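Local atomic coordinates of putative uncharacterized protein smu.1377c (Streptococcus mutans, PDB entry 3L7V), a protein that is of unknown function but, as a YrdC-like domain protein, may bind double-stranded RNA and take part in tRNA modification. Residues A115-H120 and I125-I130; A105-T110 and S159-K164; P111-F116 and V240-K245; P264-K269 and M278-Q283. All coordinates share one frame; numbering follows the deposited sequence.

How the contacts relate
Helix 111-123 lies across one face of the central sheet and supplies a segment to contacts 1 and 3, which share Ala115 and Phe116 and have centres about 9 Å apart. Contact 2, also with its centre about 9 Å from each of these, brings in the preceding helix 100-106 and strand 158-163, the sheet neighbour of strand 127-132. On the other side of that strand, strand 239-241 (contact 3) and strand 265-268 (contact 4) follow. Phe116 CZ lies 3.6 Å from Leu280 CD2, joining contacts 1 and 3 to contact 4. Contacts 2 and 4 do not touch, their centres being about 16 Å apart. Two sulfates bind at Arg268 and Lys269 of contact 4.

Contact 1: residues A115-H120 and I125-I130; sequences AFYQKH and ILLGCI
His120 and Leu127 meet where helix 111-123 turns back on strand 127-132; the short segment axes run nearly antiparallel, at 162°. Followed outward, the His120 side chain meets something at almost every atom. His120 CB lies 3.9 Å from Leu127 CD2, and His120 CG comes closer still, 3.7 Å from the same methyl, which sits over one ring face in a CH-pi contact. His120 ND1 donates to Phe116 O one helical turn back (2.9 Å, 165°); the acceptor lies close to the ring plane, whereas the donor stands above the carbonyl plane, and this bond fixes the ring's rotation. The ring edge at His120 CD2 faces Ile125 CB, 3.9 Å away. His120 CE1 rides 3.5 Å above the Phe116 ring plane, offset toward the rim, and NE2 is on the side where His279 meets the imidazole edge-to-face.

The same Leu127 CD2 covers a face of Tyr117, 4.0 Å from Tyr117 CD2, while Leu127 CD1 reaches Phe116 CE2 obliquely. Cys129 SG stands 4.5 Å from the Tyr117 ring centroid, an oblique sulfur-aromatic contact; the Tyr117 hydroxyl is hydrogen-bonded to Phe161 O. Backbone closure comes from Ile125 N to His120 O (3.0 Å). A helix laid antiparallel on the strand that follows it, with Leu127 and Cys129 facing it, fits the layered alpha/beta packing of a YrdC-like domain.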
# COMPACT_ATOMS: atom_id res chain seq x y z
N ALA A 115 14.89 6.48 -8.48
CA ALA A 115 14.47 7.43 -9.51
C ALA A 115 13.08 7.12 -10.09
O ALA A 115 12.31 8.03 -10.40
CB ALA A 115 15.51 7.48 -10.64
N PHE A 116 12.78 5.83 -10.27
CA PHE A 116 11.45 5.35 -10.70
C PHE A 116 10.33 5.82 -9.76
O PHE A 116 9.34 6.38 -10.21
CB PHE A 116 11.44 3.81 -10.85
CG PHE A 116 10.16 3.25 -11.45
CD1 PHE A 116 9.88 3.42 -12.80
CD2 PHE A 116 9.28 2.51 -10.68
CE1 PHE A 116 8.72 2.90 -13.36
CE2 PHE A 116 8.11 1.98 -11.24
CZ PHE A 116 7.83 2.18 -12.58
N TYR A 117 10.52 5.62 -8.45
CA TYR A 117 9.58 6.09 -7.42
C TYR A 117 9.41 7.62 -7.33
O TYR A 117 8.29 8.11 -7.13
CB TYR A 117 10.04 5.61 -6.04
CG TYR A 117 9.41 4.34 -5.50
CD1 TYR A 117 10.10 3.13 -5.55
CD2 TYR A 117 8.17 4.36 -4.87
CE1 TYR A 117 9.55 1.97 -5.01
CE2 TYR A 117 7.61 3.21 -4.33
CZ TYR A 117 8.30 2.02 -4.40
OH TYR A 117 7.75 0.88 -3.87
N GLN A 118 10.51 8.36 -7.44
CA GLN A 118 10.50 9.83 -7.35
C GLN A 118 9.61 10.48 -8.40
O GLN A 118 8.90 11.45 -8.12
CB GLN A 118 11.93 10.42 -7.48
CG GLN A 118 12.00 11.94 -7.25
CD GLN A 118 11.70 12.34 -5.80
OE1 GLN A 118 12.34 11.83 -4.87
NE2 GLN A 118 10.72 13.23 -5.60
N LYS A 119 9.64 9.93 -9.62
CA LYS A 119 8.78 10.41 -10.69
C LYS A 119 7.31 10.15 -10.42
O LYS A 119 6.45 10.97 -10.74
CB LYS A 119 9.17 9.78 -12.03
CG LYS A 119 8.78 10.62 -13.22
N HIS A 120 7.00 8.99 -9.84
CA HIS A 120 5.63 8.74 -9.42
C HIS A 120 5.20 9.69 -8.28
O HIS A 120 4.10 10.25 -8.33
CB HIS A 120 5.41 7.26 -9.12
CG HIS A 120 5.42 6.41 -10.35
ND1 HIS A 120 6.58 5.89 -10.89
CD2 HIS A 120 4.43 6.06 -11.20
CE1 HIS A 120 6.30 5.23 -12.00
NE2 HIS A 120 5.00 5.32 -12.21
N ILE A 125 1.15 9.72 -8.73
CA ILE A 125 0.54 8.49 -9.25
C ILE A 125 0.66 7.35 -8.24
O ILE A 125 1.74 7.08 -7.72
CB ILE A 125 1.17 8.02 -10.55
CG1 ILE A 125 1.17 9.12 -11.62
CG2 ILE A 125 0.41 6.81 -11.06
CD1 ILE A 125 2.12 8.83 -12.77
N LEU A 126 -0.47 6.69 -7.98
CA LEU A 126 -0.51 5.53 -7.09
C LEU A 126 0.37 4.38 -7.60
O LEU A 126 0.23 3.92 -8.74
CB LEU A 126 -1.98 5.09 -6.86
CG LEU A 126 -2.37 3.67 -6.41
CD1 LEU A 126 -1.39 3.01 -5.46
CD2 LEU A 126 -3.77 3.67 -5.80
N LEU A 127 1.27 3.90 -6.74
CA LEU A 127 2.25 2.87 -7.14
C LEU A 127 2.64 1.94 -5.98
O LEU A 127 2.92 2.43 -4.88
CB LEU A 127 3.51 3.56 -7.71
CG LEU A 127 4.74 2.71 -8.06
CD1 LEU A 127 4.54 1.98 -9.40
CD2 LEU A 127 5.98 3.59 -8.10
N GLY A 128 2.67 0.63 -6.22
CA GLY A 128 3.19 -0.34 -5.26
C GLY A 128 4.30 -1.27 -5.80
O GLY A 128 4.19 -1.81 -6.90
N CYS A 129 5.39 -1.45 -5.04
CA CYS A 129 6.49 -2.30 -5.49
C CYS A 129 6.93 -3.28 -4.40
O CYS A 129 7.05 -2.91 -3.23
CB CYS A 129 7.72 -1.48 -5.94
SG CYS A 129 7.55 -0.38 -7.40
N ILE A 130 7.19 -4.52 -4.81
CA ILE A 130 7.66 -5.56 -3.90
C ILE A 130 9.18 -5.47 -3.74
O ILE A 130 9.92 -5.70 -4.71
CB ILE A 130 7.28 -6.96 -4.42
CG1 ILE A 130 5.77 -7.05 -4.63
CG2 ILE A 130 7.76 -8.07 -3.47
CD1 ILE A 130 5.30 -8.42 -5.02

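Contact 2: residues A105-T110 and S159-K164; sequences ALAQLT and SCFVIK
In the alpha/beta layering of the YrdC-like domain, the end of helix 100-106 is laid against strand 158-163, and Leu106 and Ala107 meet Phe161 there. The interface is small, burying 114 Å² in all, and entirely apolar: no hydrogen bond crosses it. Its three touching residues are all buried. Ala107 is the first residue to leave helical backbone angles, and from here the chain runs extended toward Thr110, whose OG1 makes a weak N-cap bond to Ile113 N at the start of helix 111-123. The backbones stay well apart, with Ala107 CA 8.3 Å from Phe161 CA, so the gap is bridged by one aromatic ring.

Phe161 CG lies anti to its own carbonyl carbon (chi1 -69°), a setting that carries the ring out of the sheet toward the chain leaving helix 100-106. Around it, Trp133 meets the ring with the two planes at about 55°, and Val95 of strand 94-96 touches it as well. The helix end and linker are tied to the end of strand 127-132 and the residues after it by backbone bonds between Leu106 and Lys134 and between Gln108 and Pro132.

Two carbons of the 105-110 segment share the ring. Leu106 CB approaches obliquely, 4.1 Å from Phe161 CE1. Ala107 CB instead sits over a face in CH-pi geometry, 18° off the ring normal and 3.9 Å above the plane, shifted toward the rim so that its nearest ring atom is Phe161 CE2.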
# COMPACT_ATOMS: atom_id res chain seq x y z
N ALA A 105 14.40 4.89 4.37
CA ALA A 105 14.83 4.34 5.66
C ALA A 105 14.57 2.84 5.82
O ALA A 105 15.26 2.19 6.60
CB ALA A 105 14.18 5.11 6.83
N LEU A 106 13.59 2.31 5.08
CA LEU A 106 13.08 0.94 5.31
C LEU A 106 13.42 -0.12 4.25
O LEU A 106 13.66 -1.29 4.57
CB LEU A 106 11.55 0.96 5.51
CG LEU A 106 10.93 1.77 6.66
CD1 LEU A 106 9.43 1.46 6.81
CD2 LEU A 106 11.67 1.50 7.95
N ALA A 107 13.43 0.28 2.98
CA ALA A 107 13.58 -0.67 1.88
C ALA A 107 14.93 -0.55 1.17
O ALA A 107 15.47 0.54 1.07
CB ALA A 107 12.43 -0.48 0.86
N GLN A 108 15.46 -1.68 0.69
CA GLN A 108 16.66 -1.69 -0.14
C GLN A 108 16.33 -1.15 -1.53
O GLN A 108 15.28 -1.50 -2.10
CB GLN A 108 17.21 -3.11 -0.31
CG GLN A 108 17.75 -3.77 0.94
CD GLN A 108 18.24 -5.18 0.69
OE1 GLN A 108 18.73 -5.51 -0.39
NE2 GLN A 108 18.10 -6.03 1.69
N LEU A 109 17.23 -0.33 -2.08
CA LEU A 109 16.99 0.37 -3.35
C LEU A 109 18.24 0.40 -4.24
O LEU A 109 19.37 0.30 -3.74
CB LEU A 109 16.56 1.81 -3.06
CG LEU A 109 15.10 2.26 -2.93
CD1 LEU A 109 14.15 1.11 -2.77
CD2 LEU A 109 14.92 3.26 -1.80
N THR A 110 18.05 0.52 -5.55
CA THR A 110 19.12 0.93 -6.48
C THR A 110 18.84 2.36 -6.98
O THR A 110 17.75 2.89 -6.77
CB THR A 110 19.23 0.02 -7.71
OG1 THR A 110 18.01 0.06 -8.45
CG2 THR A 110 19.53 -1.42 -7.30
N SER A 159 8.17 -7.00 1.39
CA SER A 159 6.84 -6.38 1.52
C SER A 159 6.49 -5.56 0.28
O SER A 159 7.37 -5.29 -0.55
CB SER A 159 6.75 -5.46 2.75
OG SER A 159 7.03 -6.13 3.97
N CYS A 160 5.21 -5.19 0.16
CA CYS A 160 4.77 -4.23 -0.86
C CYS A 160 4.71 -2.81 -0.27
O CYS A 160 3.90 -2.55 0.62
CB CYS A 160 3.39 -4.61 -1.42
SG CYS A 160 2.78 -3.48 -2.75
N PHE A 161 5.56 -1.91 -0.77
CA PHE A 161 5.60 -0.52 -0.30
C PHE A 161 4.83 0.41 -1.27
O PHE A 161 5.14 0.46 -2.46
CB PHE A 161 7.07 -0.03 -0.17
CG PHE A 161 7.85 -0.70 0.94
CD1 PHE A 161 7.95 -0.11 2.20
CD2 PHE A 161 8.50 -1.90 0.73
CE1 PHE A 161 8.66 -0.71 3.21
CE2 PHE A 161 9.21 -2.52 1.75
CZ PHE A 161 9.30 -1.92 2.99
N VAL A 162 3.86 1.16 -0.75
CA VAL A 162 2.94 1.94 -1.60
C VAL A 162 3.01 3.44 -1.31
O VAL A 162 3.08 3.82 -0.15
CB VAL A 162 1.47 1.52 -1.34
CG1 VAL A 162 0.54 2.18 -2.32
CG2 VAL A 162 1.33 0.02 -1.41
N ILE A 163 2.96 4.27 -2.36
CA ILE A 163 2.89 5.74 -2.23
C ILE A 163 1.68 6.32 -2.98
O ILE A 163 1.13 5.67 -3.86
CB ILE A 163 4.14 6.46 -2.85
CG1 ILE A 163 4.38 5.98 -4.30
CG2 ILE A 163 5.37 6.29 -1.97
CD1 ILE A 163 5.39 6.80 -5.09
N LYS A 164 1.30 7.56 -2.64
CA LYS A 164 0.25 8.33 -3.33
C LYS A 164 -1.06 7.57 -3.54
O LYS A 164 -1.68 7.64 -4.60
CB LYS A 164 0.75 8.89 -4.68
CG LYS A 164 1.90 9.91 -4.57
CD LYS A 164 1.50 11.14 -3.74
CE LYS A 164 2.71 12.06 -3.47
NZ LYS A 164 2.29 13.30 -2.73

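Contact 3: residues P111-F116 and V240-K245; sequences PEIDAF and VSMVDK
Ile113 and Met242 bring together the first turns of helix 111-123 and the point where strand 239-241 gives way to loop; their CA atoms, 8.2 Å apart, are the nearest CA pair of the two segments. The helix is regular already here, with Ala115 N bonded to Pro111 O at 3.0 Å and Phe116 N to Glu112 O at 2.8 Å. Met242, past the end of the strand, still shares a backbone bond with Ile130 of strand 127-132. No hydrogen bond crosses between the segments.

Met242, a selenomethionine, reaches from the sheet toward the helix, and this is helix-on-sheet packing through residues spaced three apart on one helical face. A bend at chi2 (-68°) brings the selenium beside Ile113, where Met242 SE lies 4.1 Å from Ile113 CG1 and the two side chains pass in opposite directions. The terminal methyl continues to the next turn. Met242 CE comes 3.7 Å from Phe116 CD2, approaching the ring obliquely, with Phe116 CE2 only slightly farther away. The Phe116 ring swings beside its own carbonyl carbon (chi1 -173°), toward the Met242 methyl; Leu280 of helix 273-283 also packs on the Phe116 side chain.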
# COMPACT_ATOMS: atom_id res chain seq x y z
N PRO A 111 19.83 2.99 -7.65
CA PRO A 111 19.53 4.36 -8.11
C PRO A 111 18.40 4.42 -9.15
O PRO A 111 17.64 5.38 -9.13
CB PRO A 111 20.88 4.84 -8.68
CG PRO A 111 21.91 4.02 -7.95
CD PRO A 111 21.26 2.66 -7.79
N GLU A 112 18.30 3.45 -10.05
CA GLU A 112 17.17 3.37 -10.98
C GLU A 112 15.80 3.24 -10.25
O GLU A 112 14.84 3.94 -10.57
CB GLU A 112 17.34 2.21 -11.97
CG GLU A 112 18.37 2.45 -13.07
CD GLU A 112 18.80 1.17 -13.81
OE1 GLU A 112 18.88 0.09 -13.18
OE2 GLU A 112 19.09 1.27 -15.02
N ILE A 113 15.72 2.34 -9.28
CA ILE A 113 14.46 2.12 -8.57
C ILE A 113 14.06 3.37 -7.80
O ILE A 113 12.89 3.79 -7.85
CB ILE A 113 14.51 0.89 -7.63
CG1 ILE A 113 14.63 -0.40 -8.45
CG2 ILE A 113 13.25 0.82 -6.77
CD1 ILE A 113 15.15 -1.59 -7.69
N ASP A 114 15.03 3.96 -7.09
CA ASP A 114 14.82 5.22 -6.38
C ASP A 114 14.26 6.31 -7.32
O ASP A 114 13.28 6.97 -6.98
CB ASP A 114 16.12 5.70 -5.71
CG ASP A 114 15.93 6.99 -4.86
OD1 ASP A 114 15.08 7.85 -5.21
OD2 ASP A 114 16.64 7.16 -3.84
N ALA A 115 14.89 6.48 -8.48
CA ALA A 115 14.47 7.43 -9.51
C ALA A 115 13.08 7.12 -10.09
O ALA A 115 12.31 8.03 -10.40
CB ALA A 115 15.51 7.48 -10.64
N PHE A 116 12.78 5.83 -10.27
CA PHE A 116 11.45 5.35 -10.70
C PHE A 116 10.33 5.82 -9.76
O PHE A 116 9.34 6.38 -10.21
CB PHE A 116 11.44 3.81 -10.85
CG PHE A 116 10.16 3.25 -11.45
CD1 PHE A 116 9.88 3.42 -12.80
CD2 PHE A 116 9.28 2.51 -10.68
CE1 PHE A 116 8.72 2.90 -13.36
CE2 PHE A 116 8.11 1.98 -11.24
CZ PHE A 116 7.83 2.18 -12.58
N VAL A 240 4.24 -3.82 -9.05
CA VAL A 240 5.46 -4.17 -9.80
C VAL A 240 6.47 -4.92 -8.93
O VAL A 240 6.88 -4.41 -7.89
CB VAL A 240 6.17 -2.92 -10.40
CG1 VAL A 240 7.45 -3.31 -11.14
CG2 VAL A 240 5.25 -2.17 -11.34
N SER A 241 6.87 -6.13 -9.34
CA SER A 241 7.89 -6.87 -8.59
C SER A 241 9.31 -6.40 -8.94
O SER A 241 9.70 -6.37 -10.11
CB SER A 241 7.77 -8.37 -8.86
OG SER A 241 8.74 -9.07 -8.09
N MSE A 242 10.08 -6.05 -7.91
CA MSE A 242 11.44 -5.53 -8.05
C MSE A 242 12.48 -6.48 -7.43
O MSE A 242 13.57 -6.06 -7.02
CB MSE A 242 11.54 -4.13 -7.42
CG MSE A 242 10.73 -3.02 -8.17
SE MSE A 242 11.51 -2.64 -9.94
CE MSE A 242 10.47 -1.03 -10.40
N VAL A 243 12.16 -7.76 -7.42
CA VAL A 243 12.91 -8.76 -6.67
C VAL A 243 12.97 -10.00 -7.55
O VAL A 243 12.09 -10.19 -8.38
CB VAL A 243 12.12 -9.06 -5.33
CG1 VAL A 243 11.36 -10.39 -5.40
CG2 VAL A 243 13.01 -9.00 -4.12
N ASP A 244 13.99 -10.86 -7.41
CA ASP A 244 13.94 -12.13 -8.14
C ASP A 244 13.16 -13.20 -7.35
O ASP A 244 12.56 -12.90 -6.32
CB ASP A 244 15.34 -12.63 -8.51
CG ASP A 244 16.17 -12.99 -7.31
OD1 ASP A 244 17.40 -12.74 -7.35
OD2 ASP A 244 15.62 -13.50 -6.31
N LYS A 245 13.18 -14.44 -7.83
CA LYS A 245 12.31 -15.47 -7.26
C LYS A 245 12.69 -15.86 -5.83
O LYS A 245 11.87 -16.44 -5.11
CB LYS A 245 12.23 -16.70 -8.17
CG LYS A 245 13.54 -17.45 -8.34

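Contact 4: residues P264-K269 and M278-Q283; sequences PVVIRK and MHLSDQ. With SO4 (sulfate ion), chain G; SO4 (sulfate ion), chain B.
Leu280 supplies the apolar part of the contact from the helix, meeting Pro264 and Val266; Pro264, just before the strand, and Val266 within it both direct their CB toward the helix. Leu280 CD1 lies 3.7 Å from Val266 CG2; Leu280 CD2 reaches Pro264 CB more loosely, at 4.4 Å. With Leu280 CG anti to the carbonyl carbon (chi1 -79°), the branch extends toward the strand, although the nearest CA atoms, of Pro264 and Leu280, remain 8.7 Å apart. Phe116 and Trp287 also touch Leu280.

No hydrogen bond joins the segments, but polar bonds also form within the helix. Met278 O accepts from both Asp282 N, the regular helical bond, and Ser281 OG at 3.2 Å; both donors approach from the same face of the carbonyl plane. The strand is irregular at Ile267 and Arg268, which sit together opposite Met239 as a classic beta bulge.

Two sulfates bind at the strand's C-terminal end, one through a side chain and one through a backbone N-H. Arg268 NH1 donates in the guanidinium plane, at its edge, to O2 of one sulfate (chain B) at 3.0 Å and 154°, while NH2 is held by Gly237 O. The backbone N of Lys269 donates to O1 of the second sulfate (chain G) at 3.1 Å. Both ions are most likely crystallisation additives. The packing is that of a beta-alpha-beta crossover: strand 265-268, helix 273-283, then the parallel neighbouring strand 288-289.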
# COMPACT_ATOMS: atom_id res chain seq x y z
N PRO A 264 12.52 -5.90 -13.71
CA PRO A 264 11.21 -5.54 -13.13
C PRO A 264 10.07 -6.32 -13.80
O PRO A 264 10.17 -6.56 -15.00
CB PRO A 264 11.06 -4.06 -13.48
CG PRO A 264 12.48 -3.56 -13.73
CD PRO A 264 13.28 -4.73 -14.21
N VAL A 265 9.01 -6.68 -13.05
CA VAL A 265 7.86 -7.39 -13.64
C VAL A 265 6.49 -6.84 -13.19
O VAL A 265 6.18 -6.83 -12.01
CB VAL A 265 7.89 -8.89 -13.29
CG1 VAL A 265 6.65 -9.61 -13.87
CG2 VAL A 265 9.20 -9.57 -13.75
N VAL A 266 5.66 -6.41 -14.13
CA VAL A 266 4.31 -5.98 -13.77
C VAL A 266 3.44 -7.21 -13.48
O VAL A 266 3.20 -8.01 -14.37
CB VAL A 266 3.67 -5.09 -14.88
CG1 VAL A 266 2.19 -4.76 -14.54
CG2 VAL A 266 4.49 -3.82 -15.12
N ILE A 267 2.98 -7.36 -12.23
CA ILE A 267 2.19 -8.54 -11.84
C ILE A 267 0.68 -8.30 -11.62
O ILE A 267 -0.11 -9.25 -11.55
CB ILE A 267 2.84 -9.34 -10.64
CG1 ILE A 267 3.14 -8.45 -9.44
CG2 ILE A 267 4.13 -10.04 -11.08
CD1 ILE A 267 1.96 -8.14 -8.61
N ARG A 268 0.26 -7.04 -11.54
CA ARG A 268 -1.17 -6.74 -11.44
C ARG A 268 -1.51 -5.45 -12.18
O ARG A 268 -0.86 -4.43 -11.99
CB ARG A 268 -1.62 -6.64 -9.97
CG ARG A 268 -3.12 -6.70 -9.73
CD ARG A 268 -3.48 -6.73 -8.21
NE ARG A 268 -3.34 -5.42 -7.56
CZ ARG A 268 -3.61 -5.18 -6.28
NH1 ARG A 268 -4.04 -6.15 -5.48
NH2 ARG A 268 -3.45 -3.96 -5.78
N LYS A 269 -2.53 -5.52 -13.03
CA LYS A 269 -3.04 -4.39 -13.81
C LYS A 269 -3.89 -3.47 -12.92
O LYS A 269 -4.50 -3.92 -11.96
CB LYS A 269 -3.86 -4.96 -14.98
CG LYS A 269 -4.22 -4.02 -16.10
CD LYS A 269 -4.93 -4.77 -17.23
CE LYS A 269 -5.39 -3.82 -18.34
NZ LYS A 269 -5.90 -4.53 -19.55
N MSE A 278 4.82 3.63 -19.61
CA MSE A 278 5.61 4.69 -20.22
C MSE A 278 6.82 5.07 -19.35
O MSE A 278 7.90 5.30 -19.88
CB MSE A 278 4.72 5.92 -20.52
CG MSE A 278 5.36 6.99 -21.40
SE MSE A 278 5.70 6.42 -23.28
CE MSE A 278 7.61 6.06 -23.21
N HIS A 279 6.64 5.11 -18.03
CA HIS A 279 7.75 5.42 -17.13
C HIS A 279 8.71 4.25 -17.02
O HIS A 279 9.92 4.44 -16.85
CB HIS A 279 7.27 5.81 -15.73
CG HIS A 279 6.61 7.16 -15.66
ND1 HIS A 279 5.49 7.40 -14.89
CD2 HIS A 279 6.91 8.33 -16.26
CE1 HIS A 279 5.14 8.66 -15.02
NE2 HIS A 279 5.98 9.25 -15.84
N LEU A 280 8.19 3.02 -17.08
CA LEU A 280 9.09 1.88 -17.05
C LEU A 280 10.03 1.93 -18.26
O LEU A 280 11.21 1.71 -18.12
CB LEU A 280 8.33 0.54 -17.03
CG LEU A 280 7.78 0.13 -15.66
CD1 LEU A 280 6.58 -0.82 -15.81
CD2 LEU A 280 8.87 -0.50 -14.78
N SER A 281 9.49 2.25 -19.44
CA SER A 281 10.29 2.19 -20.65
C SER A 281 11.28 3.34 -20.77
O SER A 281 12.29 3.23 -21.48
CB SER A 281 9.39 2.05 -21.90
OG SER A 281 8.72 3.25 -22.22
N ASP A 282 11.02 4.44 -20.06
CA ASP A 282 11.99 5.54 -19.96
C ASP A 282 13.16 5.23 -19.02
O ASP A 282 14.24 5.77 -19.20
CB ASP A 282 11.32 6.84 -19.51
CG ASP A 282 10.47 7.47 -20.62
OD1 ASP A 282 10.76 7.24 -21.82
OD2 ASP A 282 9.52 8.21 -20.29
N GLN A 283 12.95 4.34 -18.05
CA GLN A 283 13.93 4.11 -16.99
C GLN A 283 14.70 2.77 -17.10
O GLN A 283 15.80 2.62 -16.58
CB GLN A 283 13.24 4.27 -15.62
CG GLN A 283 14.13 4.18 -14.40
CD GLN A 283 14.99 5.43 -14.20
OE1 GLN A 283 14.68 6.28 -13.37
NE2 GLN A 283 16.08 5.53 -14.95
S SO4 G . -5.07 -8.87 -12.66
O1 SO4 G . -3.72 -8.36 -12.49
O2 SO4 G . -5.08 -9.86 -13.73
O3 SO4 G . -5.52 -9.50 -11.42
O4 SO4 G . -5.97 -7.77 -13.00
S SO4 B . -4.84 -5.83 -1.33
O1 SO4 B . -3.57 -6.38 -0.87
O2 SO4 B . -5.15 -6.34 -2.66
O3 SO4 B . -5.91 -6.24 -0.41
O4 SO4 B . -4.75 -4.37 -1.41